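Local coordinates for bartonella effector protein (Bep) substrate of VirB T4SS (Bartonella clarridgeiae, PDB 4YK2), which is an effector translocated through the VirB type IV secretion system, the part described being its BID domain, which probably serves in recognition for secretion, at residues 30-33 with 34-38; 37-40 with 41-44; 108-111 with 112-116. All blocks are in the same frame, centred on the assembly; numbering follows the deposited sequence.

In the fold
The chain begins with helix 21-49, the long first helix of the BID domain, and contacts 1 and 2 follow each other along it, sharing Q37 and E38. Contact 3 comes late in the sequence, on helix 106-123, which runs back antiparallel beside the first helix. All three are turn-to-turn contacts inside a single helix, so none closes a loop, and none nests within or crosses another. What joins them is the packing of the two helices: Q37 lies against A112 and K115, E38 against Y116, and L44 against K108. Helices 56-64 and 69-78, passed between contacts 2 and 3, pack on the third contact from other directions.

Contact 1: residues 30-33 with 34-38; sequences SDHS and IQEQE
The turn of helix 21-49 between H32 and E36 carries an i to i+4 CH-pi contact on the outward side of this first helix. E36 CG lies over one face of the imidazole, 3.9 Å from the H32 ring centroid and 28° off the ring normal. H32 extends its ring with CG trans to the backbone N (chi1 172°), while the E36 chain bends at chi2, -52°, leaving its carboxylate almost parallel to the ring. H32 ND1 and E36 OE2 remain 4.6 Å apart, too far for a salt bridge, though some electrostatic attraction is possible if the histidine is protonated. In the four-helix bundle of the BID domain, a neighbouring side of helix 21-49 faces helix 106-123, where S33 meets A119 and S30, just before this turn, meets S123. Here S33 folds its hydroxyl back onto the helix, and OG donates to S30 O at 2.9 Å. The regular helical donor, I34 N, reaches S30 O at 3.1 Å from the same face of the carbonyl plane, so two bonds grip this oxygen. I34 also lays CG1 against S30 O, at 3.4 Å. Q37 N donates to S33 O in the regular helical bond, and a water also donates to S33 O (3.1 Å) while accepting from Q37 NE2 (2.9 Å). D31 forms a salt bridge with K27 one turn earlier.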
loop_
_atom_site.group_PDB
_atom_site.type_symbol
_atom_site.label_atom_id
_atom_site.label_comp_id
_atom_site.label_asym_id
_atom_site.label_seq_id
_atom_site.Cartn_x
_atom_site.Cartn_y
_atom_site.Cartn_z
ATOM N N SER A 30 -15.225 9.999 1.136
ATOM C CA SER A 30 -14.804 8.619 1.296
ATOM C C SER A 30 -14.087 8.138 0.043
ATOM O O SER A 30 -12.991 7.598 0.118
ATOM C CB SER A 30 -16.008 7.728 1.596
ATOM O OG SER A 30 -15.633 6.369 1.562
ATOM N N ASP A 31 -14.730 8.339 -1.105
ATOM C CA ASP A 31 -14.139 8.053 -2.402
ATOM C C ASP A 31 -12.790 8.732 -2.551
ATOM O O ASP A 31 -11.827 8.128 -3.028
ATOM C CB ASP A 31 -15.061 8.516 -3.521
ATOM C CG ASP A 31 -16.244 7.589 -3.733
ATOM O OD1 ASP A 31 -16.396 6.610 -2.971
ATOM O OD2 ASP A 31 -17.032 7.857 -4.664
ATOM N N HIS A 32 -12.730 9.993 -2.131
ATOM C CA HIS A 32 -11.510 10.781 -2.252
ATOM C C HIS A 32 -10.346 10.206 -1.441
ATOM O O HIS A 32 -9.225 10.125 -1.935
ATOM C CB HIS A 32 -11.761 12.228 -1.824
ATOM C CG HIS A 32 -10.516 13.048 -1.747
ATOM N ND1 HIS A 32 -9.903 13.578 -2.862
ATOM C CD2 HIS A 32 -9.759 13.424 -0.686
ATOM C CE1 HIS A 32 -8.824 14.245 -2.493
ATOM N NE2 HIS A 32 -8.712 14.166 -1.178
ATOM N N SER A 33 -10.599 9.812 -0.197
ATOM C CA SER A 33 -9.514 9.310 0.636
ATOM C C SER A 33 -9.020 7.944 0.132
ATOM O O SER A 33 -7.838 7.607 0.282
ATOM C CB SER A 33 -9.951 9.199 2.088
ATOM O OG SER A 33 -11.055 8.319 2.201
ATOM N N ILE A 34 -9.928 7.159 -0.441
ATOM C CA ILE A 34 -9.546 5.893 -1.069
ATOM C C ILE A 34 -8.620 6.169 -2.242
ATOM O O ILE A 34 -7.548 5.566 -2.367
ATOM C CB ILE A 34 -10.770 5.092 -1.529
ATOM C CG1 ILE A 34 -11.556 4.598 -0.317
ATOM C CG2 ILE A 34 -10.338 3.914 -2.431
ATOM C CD1 ILE A 34 -12.846 3.883 -0.677
ATOM N N GLN A 35 -9.034 7.099 -3.093
ATOM C CA GLN A 35 -8.270 7.420 -4.283
ATOM C C GLN A 35 -6.887 7.988 -3.952
ATOM O O GLN A 35 -5.901 7.619 -4.590
ATOM C CB GLN A 35 -9.044 8.390 -5.154
ATOM C CG GLN A 35 -8.387 8.700 -6.475
ATOM C CD GLN A 35 -9.193 9.702 -7.282
ATOM O OE1 GLN A 35 -9.505 9.473 -8.459
ATOM N NE2 GLN A 35 -9.543 10.818 -6.652
ATOM N N GLU A 36 -6.805 8.866 -2.957
ATOM C CA GLU A 36 -5.511 9.416 -2.573
ATOM C C GLU A 36 -4.545 8.349 -2.032
ATOM O O GLU A 36 -3.337 8.446 -2.243
ATOM C CB GLU A 36 -5.681 10.526 -1.526
ATOM C CG GLU A 36 -6.144 11.866 -2.115
ATOM C CD GLU A 36 -5.269 12.341 -3.279
ATOM O OE1 GLU A 36 -4.084 12.681 -3.042
ATOM O OE2 GLU A 36 -5.767 12.374 -4.432
ATOM N N GLN A 37 -5.063 7.356 -1.313
ATOM C CA GLN A 37 -4.193 6.286 -0.815
ATOM C C GLN A 37 -3.722 5.395 -1.953
ATOM O O GLN A 37 -2.563 4.977 -1.972
ATOM C CB GLN A 37 -4.899 5.452 0.252
ATOM C CG GLN A 37 -5.153 6.250 1.543
ATOM C CD GLN A 37 -3.911 6.972 2.023
ATOM O OE1 GLN A 37 -2.817 6.398 2.051
ATOM N NE2 GLN A 37 -4.067 8.235 2.409
ATOM N N GLU A 38 -4.615 5.105 -2.899
ATOM C CA GLU A 38 -4.236 4.292 -4.048
ATOM C C GLU A 38 -3.088 4.952 -4.795
ATOM O O GLU A 38 -2.159 4.287 -5.224
ATOM C CB GLU A 38 -5.414 4.073 -4.999
ATOM C CG GLU A 38 -6.518 3.199 -4.450
ATOM C CD GLU A 38 -7.657 3.033 -5.445
ATOM O OE1 GLU A 38 -7.863 3.951 -6.263
ATOM O OE2 GLU A 38 -8.341 1.995 -5.416
HETATM O O HOH W 1 -6.692 9.371 2.546
#

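Contact 2: residues 37-40 with 41-44; sequences QEKE and IRRL
E40 and R43, three residues apart on helix 21-49, form the tight polar part of this contact: a side-on, two-point salt bridge. R43 NE donates to E40 OE1 at 2.8 Å and R43 NH2 to E40 OE2 at 2.6 Å, both nearly straight. Each oxygen lies at the edge of the guanidinium, close to its plane, but the carboxylate is turned 38° from that plane, so OE1 is met from above the carboxylate plane, and OE2 on the syn side but tilted out of it. The two side chains run alongside each other, the E40 chain bending at chi2 (69°) and R43 at chi3 (64°), and the paired bonds restrict rotation of both charged groups. The stem of E40 also serves an apolar neighbour, its CG touching L44 CD1 at 3.7 Å. The buried side packs closely too: I41 CG1 lies 3.1 Å from Q37 O, the carbonyl that also accepts the helical bond from I41 N.

The side of K39 and R42 is looser. In one of its two conformers, so with some doubt, the R42 guanidinium lays one face over E38 O and the backbone of K39. In that conformer NH1 stays 4.9 Å from E38 OE1, and a water in the guanidinium plane bridges them, donating to E38 OE1 and accepting from R42 NH1. With I41 packed on A112 of helix 106-123, E38 touching Y116 at the interface edge, and K39, E40, R42 and R43 on the outer side, this is the amphipathic pattern of a helix in a four-helix bundle, here the conserved core of the BID domain.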
loop_
_atom_site.group_PDB
_atom_site.type_symbol
_atom_site.label_atom_id
_atom_site.label_comp_id
_atom_site.label_asym_id
_atom_site.label_seq_id
_atom_site.Cartn_x
_atom_site.Cartn_y
_atom_site.Cartn_z
ATOM N N GLN A 37 -5.063 7.356 -1.313
ATOM C CA GLN A 37 -4.193 6.286 -0.815
ATOM C C GLN A 37 -3.722 5.395 -1.953
ATOM O O GLN A 37 -2.563 4.977 -1.972
ATOM C CB GLN A 37 -4.899 5.452 0.252
ATOM C CG GLN A 37 -5.153 6.250 1.543
ATOM C CD GLN A 37 -3.911 6.972 2.023
ATOM O OE1 GLN A 37 -2.817 6.398 2.051
ATOM N NE2 GLN A 37 -4.067 8.235 2.409
ATOM N N GLU A 38 -4.615 5.105 -2.899
ATOM C CA GLU A 38 -4.236 4.292 -4.048
ATOM C C GLU A 38 -3.088 4.952 -4.795
ATOM O O GLU A 38 -2.159 4.287 -5.224
ATOM C CB GLU A 38 -5.414 4.073 -4.999
ATOM C CG GLU A 38 -6.518 3.199 -4.450
ATOM C CD GLU A 38 -7.657 3.033 -5.445
ATOM O OE1 GLU A 38 -7.863 3.951 -6.263
ATOM O OE2 GLU A 38 -8.341 1.995 -5.416
ATOM N N LYS A 39 -3.160 6.265 -4.948
ATOM C CA LYS A 39 -2.107 7.008 -5.624
ATOM C C LYS A 39 -0.781 6.924 -4.856
ATOM O O LYS A 39 0.273 6.686 -5.442
ATOM C CB LYS A 39 -2.537 8.470 -5.796
ATOM C CG LYS A 39 -1.546 9.365 -6.536
ATOM C CD LYS A 39 -2.108 10.801 -6.615
ATOM C CE LYS A 39 -1.272 11.711 -7.510
ATOM N NZ LYS A 39 -1.964 13.005 -7.797
ATOM N N GLU A 40 -0.829 7.141 -3.548
ATOM C CA GLU A 40 0.385 7.083 -2.745
ATOM C C GLU A 40 0.954 5.655 -2.698
ATOM O O GLU A 40 2.174 5.473 -2.695
ATOM C CB GLU A 40 0.120 7.607 -1.330
ATOM C CG GLU A 40 1.329 7.600 -0.389
ATOM C CD GLU A 40 2.406 8.623 -0.758
ATOM O OE1 GLU A 40 2.339 9.233 -1.843
ATOM O OE2 GLU A 40 3.338 8.819 0.049
ATOM N N ILE A 41 0.079 4.649 -2.673
ATOM C CA ILE A 41 0.543 3.255 -2.729
ATOM C C ILE A 41 1.284 2.971 -4.047
ATOM O O ILE A 41 2.314 2.283 -4.058
ATOM C CB ILE A 41 -0.626 2.276 -2.509
ATOM C CG1 ILE A 41 -1.104 2.372 -1.047
ATOM C CG2 ILE A 41 -0.190 0.832 -2.827
ATOM C CD1 ILE A 41 -2.400 1.615 -0.762
ATOM N N ARG A 42 0.767 3.498 -5.155
ATOM C CA ARG A 42 1.458 3.350 -6.433
ATOM C C ARG A 42 2.837 4.021 -6.400
ATOM O O ARG A 42 3.827 3.435 -6.851
ATOM C CB ARG A 42 0.622 3.922 -7.586
ATOM C CG ARG A 42 -0.470 2.978 -8.096
ATOM C CD ARG A 42 -1.064 3.455 -9.418
ATOM N NE ARG A 42 -1.563 4.823 -9.329
ATOM C CZ ARG A 42 -2.826 5.145 -9.072
ATOM N NH1 ARG A 42 -3.735 4.197 -8.886
ATOM N NH2 ARG A 42 -3.175 6.418 -9.011
ATOM N N ARG A 43 2.893 5.241 -5.867
ATOM C CA ARG A 43 4.141 6.005 -5.796
ATOM C C ARG A 43 5.175 5.285 -4.943
ATOM O O ARG A 43 6.338 5.134 -5.341
ATOM C CB ARG A 43 3.893 7.414 -5.229
ATOM C CG ARG A 43 5.086 8.369 -5.404
ATOM C CD ARG A 43 4.889 9.717 -4.674
ATOM N NE ARG A 43 4.800 9.521 -3.225
ATOM C CZ ARG A 43 5.852 9.436 -2.410
ATOM N NH1 ARG A 43 7.082 9.529 -2.896
ATOM N NH2 ARG A 43 5.678 9.257 -1.105
ATOM N N LEU A 44 4.744 4.816 -3.780
ATOM C CA LEU A 44 5.643 4.089 -2.882
ATOM C C LEU A 44 6.030 2.695 -3.405
ATOM O O LEU A 44 7.154 2.233 -3.175
ATOM C CB LEU A 44 5.005 3.978 -1.500
ATOM C CG LEU A 44 4.839 5.328 -0.780
ATOM C CD1 LEU A 44 3.958 5.158 0.436
ATOM C CD2 LEU A 44 6.188 5.908 -0.354
HETATM O O HOH W 2 -6.497 4.737 -8.504
#

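Contact 3: residues 108-111 with 112-116; sequences KLVE and AIHKY
The imidazole of H114 lies alongside V110, one helical turn earlier, the two side chains pointing the same way. V110 CG1 touches the ring at CD2, 3.7 Å away, with NE2 slightly farther off, and V110 O stands obliquely to the ring, 3.3 Å from CD2. With CG trans to the carbonyl carbon (chi1 -85°), H114 swings its ring back along the helix toward V110. The Y116 ring leads away from this turn toward E38 and H63. Helix 106-123, the last helix of the BID four-helix bundle, is contacted from several directions here. V110 and H114 face helix 69-78, where they meet L76, T77 and S73; A112 turns to Q37 and I41 of helix 21-49. Buried I113, which touches I62 of helix 56-64 as well as L76, adds an apolar contact within the helix, its CD1 meeting L109 CD1 at 4.2 Å across the turn. I113 CG1 rests 3.4 Å from L109 O, the acceptor of its own backbone N-H. On the polar side E111 and K115 form no direct salt bridge, with E111 OE1 4.7 Å from K115 NZ. Instead a water links them, donating to E111 OE1 at 2.6 Å and accepting from K115 NZ at 3.1 Å. The extended K115 chain sets out over E111 O, with CG 3.4 Å from that oxygen.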
loop_
_atom_site.group_PDB
_atom_site.type_symbol
_atom_site.label_atom_id
_atom_site.label_comp_id
_atom_site.label_asym_id
_atom_site.label_seq_id
_atom_site.Cartn_x
_atom_site.Cartn_y
_atom_site.Cartn_z
ATOM N N LYS A 108 6.379 3.613 5.156
ATOM C CA LYS A 108 5.310 4.481 4.669
ATOM C C LYS A 108 4.367 3.730 3.725
ATOM O O LYS A 108 3.176 4.036 3.678
ATOM C CB LYS A 108 5.889 5.728 3.989
ATOM C CG LYS A 108 6.371 6.816 4.975
ATOM C CD LYS A 108 5.208 7.571 5.633
ATOM C CE LYS A 108 5.697 8.729 6.507
ATOM N NZ LYS A 108 4.588 9.639 6.910
ATOM N N LEU A 109 4.876 2.735 3.000
ATOM C CA LEU A 109 4.010 1.912 2.155
ATOM C C LEU A 109 3.006 1.136 3.028
ATOM O O LEU A 109 1.813 1.088 2.732
ATOM C CB LEU A 109 4.842 0.948 1.289
ATOM C CG LEU A 109 4.096 -0.054 0.394
ATOM C CD1 LEU A 109 3.060 0.633 -0.489
ATOM C CD2 LEU A 109 5.088 -0.848 -0.472
ATOM N N VAL A 110 3.489 0.546 4.117
ATOM C CA VAL A 110 2.602 -0.130 5.066
ATOM C C VAL A 110 1.526 0.835 5.620
ATOM O O VAL A 110 0.345 0.486 5.707
ATOM C CB VAL A 110 3.433 -0.774 6.202
ATOM C CG1 VAL A 110 2.545 -1.295 7.323
ATOM C CG2 VAL A 110 4.349 -1.896 5.628
ATOM N N GLU A 111 1.926 2.050 5.981
ATOM C CA GLU A 111 0.962 3.011 6.520
ATOM C C GLU A 111 -0.102 3.368 5.499
ATOM O O GLU A 111 -1.272 3.510 5.840
ATOM C CB GLU A 111 1.656 4.287 6.993
ATOM C CG GLU A 111 2.476 4.103 8.245
ATOM C CD GLU A 111 2.934 5.424 8.837
ATOM O OE1 GLU A 111 2.205 6.436 8.694
ATOM O OE2 GLU A 111 4.025 5.448 9.436
ATOM N N ALA A 112 0.299 3.506 4.243
ATOM C CA ALA A 112 -0.653 3.885 3.208
ATOM C C ALA A 112 -1.654 2.760 2.966
ATOM O O ALA A 112 -2.828 3.009 2.706
ATOM C CB ALA A 112 0.067 4.247 1.930
ATOM N N ILE A 113 -1.193 1.519 3.084
ATOM C CA ILE A 113 -2.079 0.370 2.940
ATOM C C ILE A 113 -3.068 0.307 4.106
ATOM O O ILE A 113 -4.245 0.005 3.907
ATOM C CB ILE A 113 -1.262 -0.935 2.804
ATOM C CG1 ILE A 113 -0.568 -0.972 1.441
ATOM C CG2 ILE A 113 -2.156 -2.167 2.977
ATOM C CD1 ILE A 113 0.482 -2.090 1.320
ATOM N N HIS A 114 -2.610 0.618 5.317
ATOM C CA HIS A 114 -3.515 0.668 6.472
ATOM C C HIS A 114 -4.566 1.773 6.292
ATOM O O HIS A 114 -5.744 1.567 6.597
ATOM C CB HIS A 114 -2.748 0.892 7.778
ATOM C CG HIS A 114 -2.210 -0.364 8.396
ATOM N ND1 HIS A 114 -3.013 -1.287 9.033
ATOM C CD2 HIS A 114 -0.943 -0.841 8.490
ATOM C CE1 HIS A 114 -2.268 -2.286 9.476
ATOM N NE2 HIS A 114 -1.007 -2.037 9.166
ATOM N N LYS A 115 -4.148 2.933 5.794
ATOM C CA LYS A 115 -5.092 4.030 5.528
ATOM C C LYS A 115 -6.106 3.662 4.447
ATOM O O LYS A 115 -7.292 3.954 4.579
ATOM C CB LYS A 115 -4.348 5.299 5.128
ATOM C CG LYS A 115 -3.618 5.963 6.282
ATOM C CD LYS A 115 -2.982 7.270 5.855
ATOM C CE LYS A 115 -2.145 7.849 6.994
ATOM N NZ LYS A 115 -1.179 8.874 6.514
ATOM N N TYR A 116 -5.630 3.023 3.380
ATOM C CA TYR A 116 -6.495 2.515 2.323
ATOM C C TYR A 116 -7.537 1.553 2.895
ATOM O O TYR A 116 -8.741 1.702 2.654
ATOM C CB TYR A 116 -5.643 1.830 1.241
ATOM C CG TYR A 116 -6.434 1.086 0.194
ATOM C CD1 TYR A 116 -6.987 1.754 -0.894
ATOM C CD2 TYR A 116 -6.606 -0.290 0.277
ATOM C CE1 TYR A 116 -7.703 1.076 -1.848
ATOM C CE2 TYR A 116 -7.321 -0.978 -0.674
ATOM C CZ TYR A 116 -7.862 -0.289 -1.738
ATOM O OH TYR A 116 -8.569 -0.980 -2.689
HETATM O O HOH W 3 1.636 7.665 6.526
#